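Local atomic coordinates of acyl-CoA dehydrogenase (Mycobacterium thermoresistibile, PDB entry 3NF4), a protein that probably catalyses the oxidation of acyl-CoA thioesters to enoyl-CoA, passing the electrons to a tightly held flavin-adenine dinucleotide. Residues Glu128-Tyr133 / Ile167-Lys172; Leu201-Pro206 / Pro216-Phe221; Trp91-Val96 / Met210-Val215; His106-Phe111 / Arg119-Met124. All blocks are in the same frame, centred on the assembly; numbering follows the deposited sequence.

Contact 1 (Glu128-Tyr133 / Ile167-Lys172); sequences EQIGAY and ITHGGK. With FAD (flavin-adenine dinucleotide), chain C.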
loop_
_atom_site.group_PDB
_atom_site.type_symbol
_atom_site.label_atom_id
_atom_site.label_comp_id
_atom_site.label_asym_id
_atom_site.label_seq_id
_atom_site.Cartn_x
_atom_site.Cartn_y
_atom_site.Cartn_z
ATOM N N GLU A 128 28.583 10.463 33.125
ATOM C CA GLU A 128 29.911 9.991 32.737
ATOM C C GLU A 128 29.894 8.516 32.338
ATOM O O GLU A 128 30.829 8.042 31.680
ATOM C CB GLU A 128 30.923 10.240 33.867
ATOM N N GLN A 129 28.838 7.801 32.729
ATOM C CA GLN A 129 28.747 6.364 32.466
ATOM C C GLN A 129 27.875 6.020 31.223
ATOM O O GLN A 129 27.076 6.853 30.762
ATOM C CB GLN A 129 28.272 5.617 33.725
ATOM C CG GLN A 129 29.316 5.507 34.852
ATOM C CD GLN A 129 28.869 4.616 36.024
ATOM O OE1 GLN A 129 28.137 3.637 35.843
ATOM N NE2 GLN A 129 29.324 4.951 37.228
ATOM N N ILE A 130 28.060 4.812 30.671
ATOM C CA ILE A 130 27.232 4.311 29.557
ATOM C C ILE A 130 26.785 2.880 29.834
ATOM O O ILE A 130 27.620 2.010 30.134
ATOM C CB ILE A 130 27.961 4.324 28.194
ATOM C CG1 ILE A 130 28.665 5.657 27.945
ATOM C CG2 ILE A 130 26.965 4.127 27.082
ATOM C CD1 ILE A 130 30.003 5.525 27.216
ATOM N N GLY A 131 25.470 2.654 29.742
ATOM C CA GLY A 131 24.874 1.345 29.953
ATOM C C GLY A 131 24.519 0.565 28.688
ATOM O O GLY A 131 24.228 1.135 27.627
ATOM N N ALA A 132 24.555 -0.755 28.810
ATOM C CA ALA A 132 24.124 -1.622 27.736
ATOM C C ALA A 132 23.183 -2.688 28.296
ATOM O O ALA A 132 23.132 -2.916 29.522
ATOM C CB ALA A 132 25.312 -2.243 27.015
ATOM N N TYR A 133 22.437 -3.316 27.392
ATOM C CA TYR A 133 21.329 -4.195 27.732
ATOM C C TYR A 133 21.528 -5.493 26.917
ATOM O O TYR A 133 21.687 -5.423 25.688
ATOM C CB TYR A 133 20.037 -3.469 27.354
ATOM C CG TYR A 133 18.735 -4.087 27.821
ATOM C CD1 TYR A 133 18.233 -3.824 29.090
ATOM C CD2 TYR A 133 17.966 -4.880 26.963
ATOM C CE1 TYR A 133 17.024 -4.373 29.528
ATOM C CE2 TYR A 133 16.744 -5.431 27.387
ATOM C CZ TYR A 133 16.287 -5.169 28.676
ATOM O OH TYR A 133 15.094 -5.696 29.112
ATOM N N ILE A 167 24.810 -6.986 21.017
ATOM C CA ILE A 167 24.883 -6.024 22.117
ATOM C C ILE A 167 25.352 -4.652 21.623
ATOM O O ILE A 167 26.527 -4.462 21.314
ATOM C CB ILE A 167 25.799 -6.550 23.266
ATOM C CG1 ILE A 167 25.293 -7.923 23.769
ATOM C CG2 ILE A 167 25.951 -5.503 24.403
ATOM C CD1 ILE A 167 26.205 -8.617 24.735
ATOM N N THR A 168 24.418 -3.705 21.549
ATOM C CA THR A 168 24.699 -2.290 21.286
ATOM C C THR A 168 25.621 -1.673 22.341
ATOM O O THR A 168 25.332 -1.735 23.540
ATOM C CB THR A 168 23.392 -1.490 21.292
ATOM O OG1 THR A 168 22.564 -1.947 20.214
ATOM C CG2 THR A 168 23.659 0.013 21.165
ATOM N N HIS A 169 26.715 -1.065 21.880
ATOM C CA HIS A 169 27.773 -0.571 22.761
ATOM C C HIS A 169 28.610 -1.720 23.371
ATOM O O HIS A 169 29.372 -1.520 24.316
ATOM C CB HIS A 169 27.194 0.356 23.840
ATOM C CG HIS A 169 27.596 1.790 23.688
ATOM N ND1 HIS A 169 26.711 2.836 23.851
ATOM C CD2 HIS A 169 28.790 2.353 23.385
ATOM C CE1 HIS A 169 27.344 3.979 23.653
ATOM N NE2 HIS A 169 28.607 3.715 23.370
ATOM N N GLY A 170 28.455 -2.925 22.820
ATOM C CA GLY A 170 29.240 -4.094 23.226
ATOM C C GLY A 170 30.743 -3.842 23.215
ATOM O O GLY A 170 31.310 -3.473 22.188
ATOM N N GLY A 171 31.383 -4.022 24.367
ATOM C CA GLY A 171 32.811 -3.780 24.478
ATOM C C GLY A 171 33.200 -2.342 24.776
ATOM O O GLY A 171 34.384 -2.019 24.726
ATOM N N LYS A 172 32.234 -1.476 25.085
ATOM C CA LYS A 172 32.542 -0.071 25.377
ATOM C C LYS A 172 31.706 0.521 26.513
ATOM O O LYS A 172 31.860 1.701 26.837
ATOM C CB LYS A 172 32.362 0.808 24.127
ATOM C CG LYS A 172 33.257 0.488 22.933
ATOM C CD LYS A 172 34.629 1.163 23.018
ATOM C CE LYS A 172 35.457 0.816 21.778
ATOM N NZ LYS A 172 36.773 1.519 21.720
HETATM P PA FAD C . 14.190 -14.100 14.167
HETATM O O1A FAD C . 13.529 -14.214 15.514
HETATM O O2A FAD C . 15.014 -15.269 13.700
HETATM O O5B FAD C . 13.053 -13.831 13.054
HETATM C C5B FAD C . 13.258 -13.950 11.648
HETATM C C4B FAD C . 11.948 -13.624 10.914
HETATM O O4B FAD C . 10.859 -14.473 11.333
HETATM C C3B FAD C . 11.512 -12.187 11.171
HETATM O O3B FAD C . 11.021 -11.629 9.954
HETATM C C2B FAD C . 10.363 -12.307 12.159
HETATM O O2B FAD C . 9.465 -11.176 12.092
HETATM C C1B FAD C . 9.758 -13.680 11.810
HETATM N N9A FAD C . 9.121 -14.238 13.029
HETATM C C8A FAD C . 9.762 -14.662 14.157
HETATM N N7A FAD C . 8.839 -15.057 15.061
HETATM C C5A FAD C . 7.621 -14.884 14.496
HETATM C C6A FAD C . 6.318 -15.118 14.929
HETATM N N6A FAD C . 6.103 -15.614 16.172
HETATM N N1A FAD C . 5.270 -14.839 14.096
HETATM C C2A FAD C . 5.480 -14.338 12.863
HETATM N N3A FAD C . 6.730 -14.095 12.434
HETATM C C4A FAD C . 7.803 -14.359 13.221
HETATM N N1 FAD C . 19.149 -7.325 21.263
HETATM C C2 FAD C . 19.300 -7.029 22.591
HETATM O O2 FAD C . 18.791 -7.765 23.476
HETATM N N3 FAD C . 20.000 -5.929 22.976
HETATM C C4 FAD C . 20.562 -5.098 22.059
HETATM O O4 FAD C . 21.205 -4.094 22.461
HETATM C C4X FAD C . 20.413 -5.379 20.687
HETATM N N5 FAD C . 20.978 -4.571 19.752
HETATM C C5X FAD C . 20.846 -4.880 18.434
HETATM C C6 FAD C . 21.430 -4.052 17.473
HETATM C C7 FAD C . 21.312 -4.344 16.114
HETATM C C7M FAD C . 21.961 -3.422 15.107
HETATM C C8 FAD C . 20.595 -5.483 15.729
HETATM C C8M FAD C . 20.400 -5.897 14.293
HETATM C C9 FAD C . 20.011 -6.300 16.694
HETATM C C9A FAD C . 20.122 -6.020 18.047
HETATM N N10 FAD C . 19.539 -6.835 18.965
HETATM C C10 FAD C . 19.693 -6.534 20.292
HETATM C "C1'" FAD C . 18.776 -8.051 18.545
HETATM C "C2'" FAD C . 17.394 -7.767 17.899
HETATM O "O2'" FAD C . 16.469 -7.308 18.905
HETATM C "C3'" FAD C . 16.864 -8.975 17.072
HETATM O "O3'" FAD C . 17.731 -9.139 15.942
HETATM C "C4'" FAD C . 15.414 -8.901 16.540
HETATM O "O4'" FAD C . 14.489 -8.491 17.564
HETATM C "C5'" FAD C . 14.847 -10.177 15.863
HETATM O "O5'" FAD C . 15.371 -11.464 16.275
HETATM P P FAD C . 16.200 -12.394 15.232
HETATM O O1P FAD C . 17.289 -11.549 14.595
HETATM O O2P FAD C . 16.614 -13.682 15.889
HETATM O O3P FAD C . 15.071 -12.734 14.114
HETATM O O HOH W 1 24.278 2.654 24.918
#
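A132 CB rests 3.5 Å from T168 O where the backbones draw closest (6.3 Å between A132 CA and H169 CA), yet no direct hydrogen bond joins them: G131-Y133 is strand, while I167-G170 leaves its own strand in a type II turn closed by G170 N to I167 O. Side-chain contacts and one water link them instead. I130 CG2, set anti to the backbone N, stands over one face of the H169 imidazole, 3.5 Å from H169 CE1, and the two side chains cross at about a right angle. A132 CB also touches I167 CG2. The ring edge of H169 is served in plane by water 1, whose oxygen is 2.7 Å from H169 ND1 and donates to G131 O at 3.1 Å. H169 NE2 is bonded to Y48 OH, so both ring nitrogens have partners, and the two bonds should restrain the ring's rotation.

Both segments reach the flavin. Y133 O accepts from FAD N3 (3.2 Å), T168 OG1 donates to FAD N5 (3.1 Å), and T168 N makes a weak bond to FAD O4. N5 is the atom that takes up hydride in acyl-CoA dehydrogenases, so T168 probably helps orient and polarise it.

Strand 175-181 pairs with A132 through F175 and T177, whereas I167 pairs with T218 of strand 217-228; the contact therefore bridges the two sheets of the middle domain.

Contact 2 (Leu201-Pro206 / Pro216-Phe221); sequences LSFGKP and PTTSAF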
loop_
_atom_site.group_PDB
_atom_site.type_symbol
_atom_site.label_atom_id
_atom_site.label_comp_id
_atom_site.label_asym_id
_atom_site.label_seq_id
_atom_site.Cartn_x
_atom_site.Cartn_y
_atom_site.Cartn_z
ATOM N N LEU A 201 34.756 -12.504 31.193
ATOM C CA LEU A 201 33.913 -11.832 30.184
ATOM C C LEU A 201 34.727 -11.218 29.040
ATOM O O LEU A 201 35.629 -10.424 29.273
ATOM C CB LEU A 201 33.025 -10.745 30.827
ATOM C CG LEU A 201 32.289 -9.756 29.890
ATOM C CD1 LEU A 201 31.248 -10.446 28.939
ATOM C CD2 LEU A 201 31.650 -8.617 30.675
ATOM N N SER A 202 34.375 -11.575 27.811
ATOM C CA SER A 202 35.079 -11.097 26.616
ATOM C C SER A 202 34.108 -10.812 25.443
ATOM O O SER A 202 33.021 -11.394 25.376
ATOM C CB SER A 202 36.146 -12.123 26.197
ATOM O OG SER A 202 35.542 -13.367 25.878
ATOM N N PHE A 203 34.508 -9.934 24.523
ATOM C CA PHE A 203 33.625 -9.514 23.432
ATOM C C PHE A 203 34.212 -9.799 22.060
ATOM O O PHE A 203 35.372 -9.487 21.809
ATOM C CB PHE A 203 33.293 -8.020 23.551
ATOM C CG PHE A 203 32.591 -7.656 24.828
ATOM C CD1 PHE A 203 31.217 -7.718 24.919
ATOM C CD2 PHE A 203 33.313 -7.248 25.944
ATOM C CE1 PHE A 203 30.559 -7.382 26.113
ATOM C CE2 PHE A 203 32.670 -6.904 27.139
ATOM C CZ PHE A 203 31.295 -6.973 27.229
ATOM N N GLY A 204 33.399 -10.366 21.163
ATOM C CA GLY A 204 33.829 -10.626 19.786
ATOM C C GLY A 204 33.987 -9.358 18.949
ATOM O O GLY A 204 33.778 -8.245 19.439
ATOM N N LYS A 205 34.331 -9.525 17.671
ATOM C CA LYS A 205 34.538 -8.371 16.785
ATOM C C LYS A 205 33.181 -7.743 16.360
ATOM O O LYS A 205 32.165 -8.460 16.240
ATOM C CB LYS A 205 35.427 -8.748 15.577
ATOM C CG LYS A 205 34.680 -9.004 14.290
ATOM C CD LYS A 205 35.506 -9.710 13.257
ATOM C CE LYS A 205 34.711 -9.873 11.936
ATOM N NZ LYS A 205 34.482 -8.584 11.142
ATOM N N PRO A 206 33.164 -6.409 16.142
ATOM C CA PRO A 206 31.960 -5.709 15.685
ATOM C C PRO A 206 31.362 -6.296 14.393
ATOM O O PRO A 206 32.091 -6.525 13.425
ATOM C CB PRO A 206 32.455 -4.273 15.454
ATOM C CG PRO A 206 33.632 -4.130 16.369
ATOM C CD PRO A 206 34.302 -5.476 16.310
ATOM N N PRO A 216 29.433 0.400 18.120
ATOM C CA PRO A 216 29.527 -0.995 17.670
ATOM C C PRO A 216 28.444 -1.920 18.261
ATOM O O PRO A 216 27.944 -1.680 19.356
ATOM C CB PRO A 216 30.926 -1.422 18.149
ATOM C CG PRO A 216 31.181 -0.577 19.392
ATOM C CD PRO A 216 30.276 0.656 19.308
ATOM N N THR A 217 28.116 -2.973 17.519
ATOM C CA THR A 217 27.221 -4.035 17.949
ATOM C C THR A 217 28.041 -5.342 18.014
ATOM O O THR A 217 28.607 -5.772 17.011
ATOM C CB THR A 217 26.029 -4.170 16.925
ATOM O OG1 THR A 217 25.340 -2.909 16.801
ATOM C CG2 THR A 217 25.034 -5.245 17.359
ATOM N N THR A 218 28.116 -5.979 19.179
ATOM C CA THR A 218 29.006 -7.162 19.331
ATOM C C THR A 218 28.373 -8.324 20.106
ATOM O O THR A 218 27.387 -8.136 20.832
ATOM C CB THR A 218 30.375 -6.819 20.047
ATOM O OG1 THR A 218 30.190 -6.765 21.476
ATOM C CG2 THR A 218 31.015 -5.489 19.534
ATOM N N SER A 219 28.967 -9.512 19.975
ATOM C CA SER A 219 28.613 -10.647 20.827
ATOM C C SER A 219 29.406 -10.678 22.150
ATOM O O SER A 219 30.382 -9.927 22.316
ATOM C CB SER A 219 28.757 -11.961 20.050
ATOM O OG SER A 219 30.119 -12.311 19.889
ATOM N N ALA A 220 28.975 -11.517 23.099
ATOM C CA ALA A 220 29.706 -11.703 24.372
ATOM C C ALA A 220 29.894 -13.165 24.774
ATOM O O ALA A 220 29.071 -14.028 24.460
ATOM C CB ALA A 220 29.054 -10.906 25.534
ATOM N N PHE A 221 30.973 -13.428 25.504
ATOM C CA PHE A 221 31.261 -14.779 25.960
ATOM C C PHE A 221 31.605 -14.848 27.446
ATOM O O PHE A 221 32.525 -14.178 27.909
ATOM C CB PHE A 221 32.369 -15.394 25.104
ATOM C CG PHE A 221 32.700 -16.819 25.469
ATOM C CD1 PHE A 221 31.739 -17.836 25.328
ATOM C CD2 PHE A 221 33.974 -17.148 25.941
ATOM C CE1 PHE A 221 32.039 -19.157 25.665
ATOM C CE2 PHE A 221 34.289 -18.457 26.284
ATOM C CZ PHE A 221 33.323 -19.471 26.147
#
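S202 and F221 form an antiparallel hydrogen-bonded pair, with F221 N to S202 O at 2.9 Å and S202 N to F221 O at 3.2 Å. One step along, F203 faces A220 as a non-hydrogen-bonded pair, and the two short strands run at 156° to each other. F203 CG is anti to the carbonyl carbon (chi1 -60°); farther out on the ring, CE1 lies 3.9 Å from A220 CB, on the face these two residues share. L201 CD1 reaches the same methyl at 4.1 Å. S219 O lies at the edge of the F203 ring, near its plane, while T218 OG1 approaches obliquely, 3.7 Å from F203 CD1.

Next along, G204 N donates to S219 O at 3.3 Å from 52° above the carbonyl plane, and T218 OG1 donates to the same oxygen from the opposite face. P206 CB meets P216 CB at 4.2 Å, and T218 CG2 packs near P206 CA.

Strand 201-203 is an outer strand of its sheet within this chain; its partner is flanked on the other edge by strand 157-168, where T218 pairs with I167 and A220 with K164. The F203 ring also meets that of Y176. The T217 CB bond points away from 201-206, and T217 touches FAD.

Main-chain donors and acceptors set the register, and the two bonds to S219 O, from opposite faces, probably restrain this peptide's rotation.

Contact 3 (Trp91-Val96 / Met210-Val215); sequences WASVAV and MGLHAV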
loop_
_atom_site.group_PDB
_atom_site.type_symbol
_atom_site.label_atom_id
_atom_site.label_comp_id
_atom_site.label_asym_id
_atom_site.label_seq_id
_atom_site.Cartn_x
_atom_site.Cartn_y
_atom_site.Cartn_z
ATOM N N TRP A 91 22.168 12.465 14.294
ATOM C CA TRP A 91 22.973 11.223 14.300
ATOM C C TRP A 91 22.196 10.043 14.843
ATOM O O TRP A 91 22.166 9.856 16.072
ATOM C CB TRP A 91 24.240 11.406 15.159
ATOM C CG TRP A 91 25.386 10.453 14.838
ATOM C CD1 TRP A 91 25.307 9.212 14.237
ATOM C CD2 TRP A 91 26.782 10.657 15.140
ATOM N NE1 TRP A 91 26.565 8.666 14.112
ATOM C CE2 TRP A 91 27.484 9.519 14.668
ATOM C CE3 TRP A 91 27.504 11.696 15.749
ATOM C CZ2 TRP A 91 28.874 9.395 14.786
ATOM C CZ3 TRP A 91 28.883 11.571 15.876
ATOM C CH2 TRP A 91 29.558 10.432 15.395
ATOM N N ALA A 92 21.618 9.231 13.945
ATOM C CA ALA A 92 20.711 8.138 14.368
ATOM C C ALA A 92 21.388 7.115 15.278
ATOM O O ALA A 92 20.816 6.700 16.290
ATOM C CB ALA A 92 20.061 7.410 13.146
ATOM N N SER A 93 22.596 6.699 14.915
ATOM C CA SER A 93 23.339 5.729 15.721
ATOM C C SER A 93 23.577 6.172 17.172
ATOM O O SER A 93 23.466 5.380 18.077
ATOM C CB SER A 93 24.650 5.355 15.034
ATOM O OG SER A 93 25.365 4.454 15.850
ATOM N N VAL A 94 23.851 7.457 17.384
ATOM C CA VAL A 94 24.043 8.008 18.714
ATOM C C VAL A 94 22.748 8.014 19.545
ATOM O O VAL A 94 22.756 7.729 20.768
ATOM C CB VAL A 94 24.670 9.433 18.624
ATOM C CG1 VAL A 94 24.534 10.205 19.951
ATOM C CG2 VAL A 94 26.158 9.330 18.195
ATOM N N ALA A 95 21.630 8.328 18.899
ATOM C CA ALA A 95 20.379 8.425 19.614
ATOM C C ALA A 95 19.866 7.045 20.022
ATOM O O ALA A 95 19.306 6.875 21.114
ATOM C CB ALA A 95 19.368 9.170 18.782
ATOM N N VAL A 96 20.042 6.054 19.136
ATOM C CA VAL A 96 19.814 4.656 19.518
ATOM C C VAL A 96 20.576 4.344 20.839
ATOM O O VAL A 96 19.992 3.835 21.802
ATOM C CB VAL A 96 20.129 3.641 18.343
ATOM C CG1 VAL A 96 20.103 2.207 18.821
ATOM C CG2 VAL A 96 19.110 3.777 17.208
ATOM N N MET A 210 24.813 -3.107 7.186
ATOM C CA MET A 210 24.421 -2.246 6.065
ATOM C C MET A 210 24.539 -0.741 6.402
ATOM O O MET A 210 24.774 0.067 5.495
ATOM C CB MET A 210 22.988 -2.582 5.624
ATOM C CG MET A 210 22.445 -1.790 4.449
ATOM S SD MET A 210 20.745 -2.228 3.911
ATOM C CE MET A 210 20.023 -2.779 5.438
ATOM N N GLY A 211 24.366 -0.375 7.678
ATOM C CA GLY A 211 24.439 1.040 8.141
ATOM C C GLY A 211 24.473 1.141 9.674
ATOM O O GLY A 211 24.515 0.106 10.373
ATOM N N LEU A 212 24.458 2.367 10.195
ATOM C CA LEU A 212 24.452 2.616 11.654
ATOM C C LEU A 212 25.769 2.149 12.286
ATOM O O LEU A 212 25.783 1.381 13.249
ATOM C CB LEU A 212 23.258 1.903 12.297
ATOM C CG LEU A 212 22.430 2.486 13.444
ATOM C CD1 LEU A 212 21.454 3.606 12.975
ATOM C CD2 LEU A 212 21.647 1.330 14.176
ATOM N N HIS A 213 26.880 2.603 11.720
ATOM C CA HIS A 213 28.194 1.981 11.946
ATOM C C HIS A 213 28.934 2.426 13.208
ATOM O O HIS A 213 29.718 1.633 13.752
ATOM C CB HIS A 213 29.133 2.245 10.768
ATOM C CG HIS A 213 28.613 1.784 9.440
ATOM N ND1 HIS A 213 28.432 0.452 9.129
ATOM C CD2 HIS A 213 28.301 2.476 8.321
ATOM C CE1 HIS A 213 28.001 0.343 7.882
ATOM N NE2 HIS A 213 27.915 1.558 7.368
ATOM N N ALA A 214 28.714 3.671 13.657
ATOM C CA ALA A 214 29.598 4.322 14.628
ATOM C C ALA A 214 29.712 3.657 16.015
ATOM O O ALA A 214 30.813 3.439 16.507
ATOM C CB ALA A 214 29.223 5.772 14.781
ATOM N N VAL A 215 28.576 3.409 16.659
ATOM C CA VAL A 215 28.521 2.708 17.933
ATOM C C VAL A 215 28.499 1.206 17.566
ATOM O O VAL A 215 27.626 0.785 16.806
ATOM C CB VAL A 215 27.215 3.067 18.686
ATOM C CG1 VAL A 215 27.097 2.302 19.983
ATOM C CG2 VAL A 215 27.118 4.564 18.959
HETATM O O HOH W 2 25.281 1.730 15.888
#
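S93 OG, anti to its backbone N (chi1 178°), points from the first turn of a helix into the 210-215 loop, where it donates to water 2 at 2.7 Å from the water oxygen. That water donates in turn to L212 O and V215 O, each 2.7 Å from it, and so links the helix hydroxyl to two carbonyl oxygens of the loop. V215 N adds a weak but straight bond to S93 OG (3.5 Å, 165°).

L212 has an unusual first torsion of -142°; its CG sits 4.0 Å from S93 CB, and CD1 extends to 3.8 Å from S93 N. The same methyl touches A92 CB. W91, the N-cap of helix 92-104, here ties the N-terminal helical domain of the acyl-CoA dehydrogenase fold to the loop between strands 201-203 and 217-228. Its CZ2 lies 3.6 Å from A214 CB, while V94 CG2 covers one indole face near the rim.

E43 accepts from W91 NE1, H213 N and A214 N. L212 also packs on Y351 of the second subunit.

Contact 4 (His106-Phe111 / Arg119-Met124); sequences HPLLVF and RWLPGM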
loop_
_atom_site.group_PDB
_atom_site.type_symbol
_atom_site.label_atom_id
_atom_site.label_comp_id
_atom_site.label_asym_id
_atom_site.label_seq_id
_atom_site.Cartn_x
_atom_site.Cartn_y
_atom_site.Cartn_z
ATOM N N HIS A 106 16.883 0.465 33.873
ATOM C CA HIS A 106 15.467 0.238 34.252
ATOM C C HIS A 106 15.189 -0.899 35.274
ATOM O O HIS A 106 14.388 -0.703 36.189
ATOM C CB HIS A 106 14.569 0.127 32.993
ATOM C CG HIS A 106 13.207 -0.455 33.245
ATOM N ND1 HIS A 106 12.066 0.315 33.305
ATOM C CD2 HIS A 106 12.800 -1.738 33.413
ATOM C CE1 HIS A 106 11.018 -0.465 33.515
ATOM N NE2 HIS A 106 11.438 -1.715 33.592
ATOM N N PRO A 107 15.821 -2.079 35.115
ATOM C CA PRO A 107 15.647 -3.143 36.116
ATOM C C PRO A 107 16.054 -2.761 37.559
ATOM O O PRO A 107 15.380 -3.165 38.502
ATOM C CB PRO A 107 16.561 -4.261 35.605
ATOM C CG PRO A 107 16.657 -4.028 34.189
ATOM C CD PRO A 107 16.665 -2.541 34.005
ATOM N N LEU A 108 17.135 -2.008 37.727
ATOM C CA LEU A 108 17.586 -1.633 39.071
ATOM C C LEU A 108 16.614 -0.631 39.700
ATOM O O LEU A 108 16.260 -0.763 40.877
ATOM C CB LEU A 108 19.025 -1.084 39.053
ATOM C CG LEU A 108 19.692 -0.554 40.329
ATOM C CD1 LEU A 108 19.601 -1.549 41.504
ATOM C CD2 LEU A 108 21.168 -0.153 40.087
ATOM N N LEU A 109 16.170 0.339 38.896
ATOM C CA LEU A 109 15.289 1.390 39.357
ATOM C C LEU A 109 13.914 0.896 39.813
ATOM O O LEU A 109 13.358 1.439 40.771
ATOM C CB LEU A 109 15.131 2.463 38.282
ATOM C CG LEU A 109 14.145 3.593 38.614
ATOM C CD1 LEU A 109 14.760 4.636 39.550
ATOM C CD2 LEU A 109 13.611 4.244 37.336
ATOM N N VAL A 110 13.360 -0.116 39.142
ATOM C CA VAL A 110 12.001 -0.576 39.465
ATOM C C VAL A 110 11.968 -1.828 40.363
ATOM O O VAL A 110 11.006 -2.034 41.107
ATOM C CB VAL A 110 11.112 -0.743 38.186
ATOM C CG1 VAL A 110 9.771 -1.399 38.514
ATOM C CG2 VAL A 110 10.878 0.606 37.513
ATOM N N PHE A 111 13.029 -2.631 40.336
ATOM C CA PHE A 111 12.998 -3.921 41.026
ATOM C C PHE A 111 14.006 -4.129 42.154
ATOM O O PHE A 111 13.846 -5.054 42.961
ATOM C CB PHE A 111 13.097 -5.057 40.019
ATOM C CG PHE A 111 12.077 -4.975 38.919
ATOM C CD1 PHE A 111 12.323 -4.214 37.778
ATOM C CD2 PHE A 111 10.868 -5.651 39.027
ATOM C CE1 PHE A 111 11.385 -4.136 36.773
ATOM C CE2 PHE A 111 9.930 -5.578 38.021
ATOM C CZ PHE A 111 10.192 -4.821 36.892
ATOM N N ARG A 119 23.977 2.096 46.249
ATOM C CA ARG A 119 25.285 1.767 45.676
ATOM C C ARG A 119 25.526 2.345 44.268
ATOM O O ARG A 119 26.505 3.088 44.047
ATOM C CB ARG A 119 25.488 0.245 45.625
ATOM C CG ARG A 119 26.020 -0.389 46.897
ATOM C CD ARG A 119 26.231 -1.908 46.747
ATOM N NE ARG A 119 27.489 -2.243 46.072
ATOM C CZ ARG A 119 28.235 -3.316 46.348
ATOM N NH1 ARG A 119 27.868 -4.169 47.301
ATOM N NH2 ARG A 119 29.361 -3.534 45.675
ATOM N N TRP A 120 24.630 2.016 43.329
ATOM C CA TRP A 120 24.958 2.113 41.895
ATOM C C TRP A 120 24.238 3.166 41.039
ATOM O O TRP A 120 24.810 3.661 40.053
ATOM C CB TRP A 120 24.823 0.737 41.249
ATOM C CG TRP A 120 25.874 -0.253 41.678
ATOM C CD1 TRP A 120 27.236 -0.116 41.564
ATOM C CD2 TRP A 120 25.648 -1.547 42.250
ATOM N NE1 TRP A 120 27.865 -1.243 42.039
ATOM C CE2 TRP A 120 26.915 -2.138 42.460
ATOM C CE3 TRP A 120 24.497 -2.266 42.603
ATOM C CZ2 TRP A 120 27.061 -3.416 43.008
ATOM C CZ3 TRP A 120 24.640 -3.534 43.147
ATOM C CH2 TRP A 120 25.914 -4.096 43.347
ATOM N N LEU A 121 22.998 3.497 41.400
ATOM C CA LEU A 121 22.170 4.398 40.585
ATOM C C LEU A 121 22.749 5.789 40.359
ATOM O O LEU A 121 22.715 6.282 39.234
ATOM C CB LEU A 121 20.722 4.488 41.095
ATOM C CG LEU A 121 19.650 3.598 40.447
ATOM C CD1 LEU A 121 18.266 4.043 40.878
ATOM C CD2 LEU A 121 19.726 3.595 38.919
ATOM N N PRO A 122 23.297 6.423 41.410
ATOM C CA PRO A 122 23.800 7.787 41.185
ATOM C C PRO A 122 24.934 7.891 40.166
ATOM O O PRO A 122 24.990 8.876 39.430
ATOM C CB PRO A 122 24.242 8.240 42.590
ATOM C CG PRO A 122 23.334 7.471 43.518
ATOM C CD PRO A 122 23.234 6.100 42.850
ATOM N N GLY A 123 25.820 6.899 40.128
ATOM C CA GLY A 123 26.877 6.842 39.112
ATOM C C GLY A 123 26.370 6.610 37.684
ATOM O O GLY A 123 26.905 7.168 36.725
ATOM N N MET A 124 25.334 5.791 37.540
ATOM C CA MET A 124 24.731 5.558 36.219
ATOM C C MET A 124 24.137 6.844 35.621
ATOM O O MET A 124 24.299 7.109 34.421
ATOM C CB MET A 124 23.688 4.439 36.290
ATOM C CG MET A 124 24.319 3.085 36.625
ATOM S SD MET A 124 23.245 2.006 37.571
ATOM C CE MET A 124 22.181 1.316 36.316
#
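L109 and L121 mark the nearest backbone approach, 7.6 Å between CA atoms, of two short helical segments whose axes stay 10.5 Å apart and run at 132° to each other. Helix 119-124 is kinked: the nitrogens of P122 and G123 make no bond to the preceding turn, and P122 has no N-H to give.

At this separation no hydrogen bond crosses, and the gap is filled by side chains alone. L108 does most of the bridging. Its CG is anti to the backbone N (chi1 177°); of its two methyls, CD2 makes the close contacts: W120 CB at 3.9 Å, M124 SD at 3.9 Å and L121 CG at 4.1 Å. L108 and L121 slide past each other in opposite directions, whereas W120 lies across L108 at about a right angle. The M124 chain, bent at both chi2 and chi3, brings its sulfur and also CE against the leucine methyl. A second, smaller touch joins L109 CD1 to L121 CD1 at 3.8 Å, methyl to methyl. The W120 indole itself is occupied from its own helix, where R119 NE lies over one face toward the rim.

Both helices belong to the N-terminal helical domain and lean on the sheet that follows it: P107 touches T177 and C191, W120 touches L193, and M124 touches F175. P107 and F111 also pack on I242 of helix 239-245, and H106 NE2 bonds S245 OG.

Overall arrangement
Along the chain, segment 91-96 comes first, contacts 4 and 1 follow, and segments of contacts 2 and 3 then alternate from 201 to 221. Contacts 1 and 2 have centres 11 Å apart and share a sheet, since strands 157-168 and 217-228 pair at I167 N to T218 O (2.8 Å). Contact 3 adjoins both: V215 packs on H169, and P216 continues directly into contact 2. Contact 4 is set apart from contacts 2 and 3, 24 Å and 26 Å away between centres, but meets contact 1 where Q129 packs on G123. Contact 3 thus joins the N-terminal helical domain to the middle domain, contact 4 stays within the former, and the flavin lies beside contacts 1 to 3.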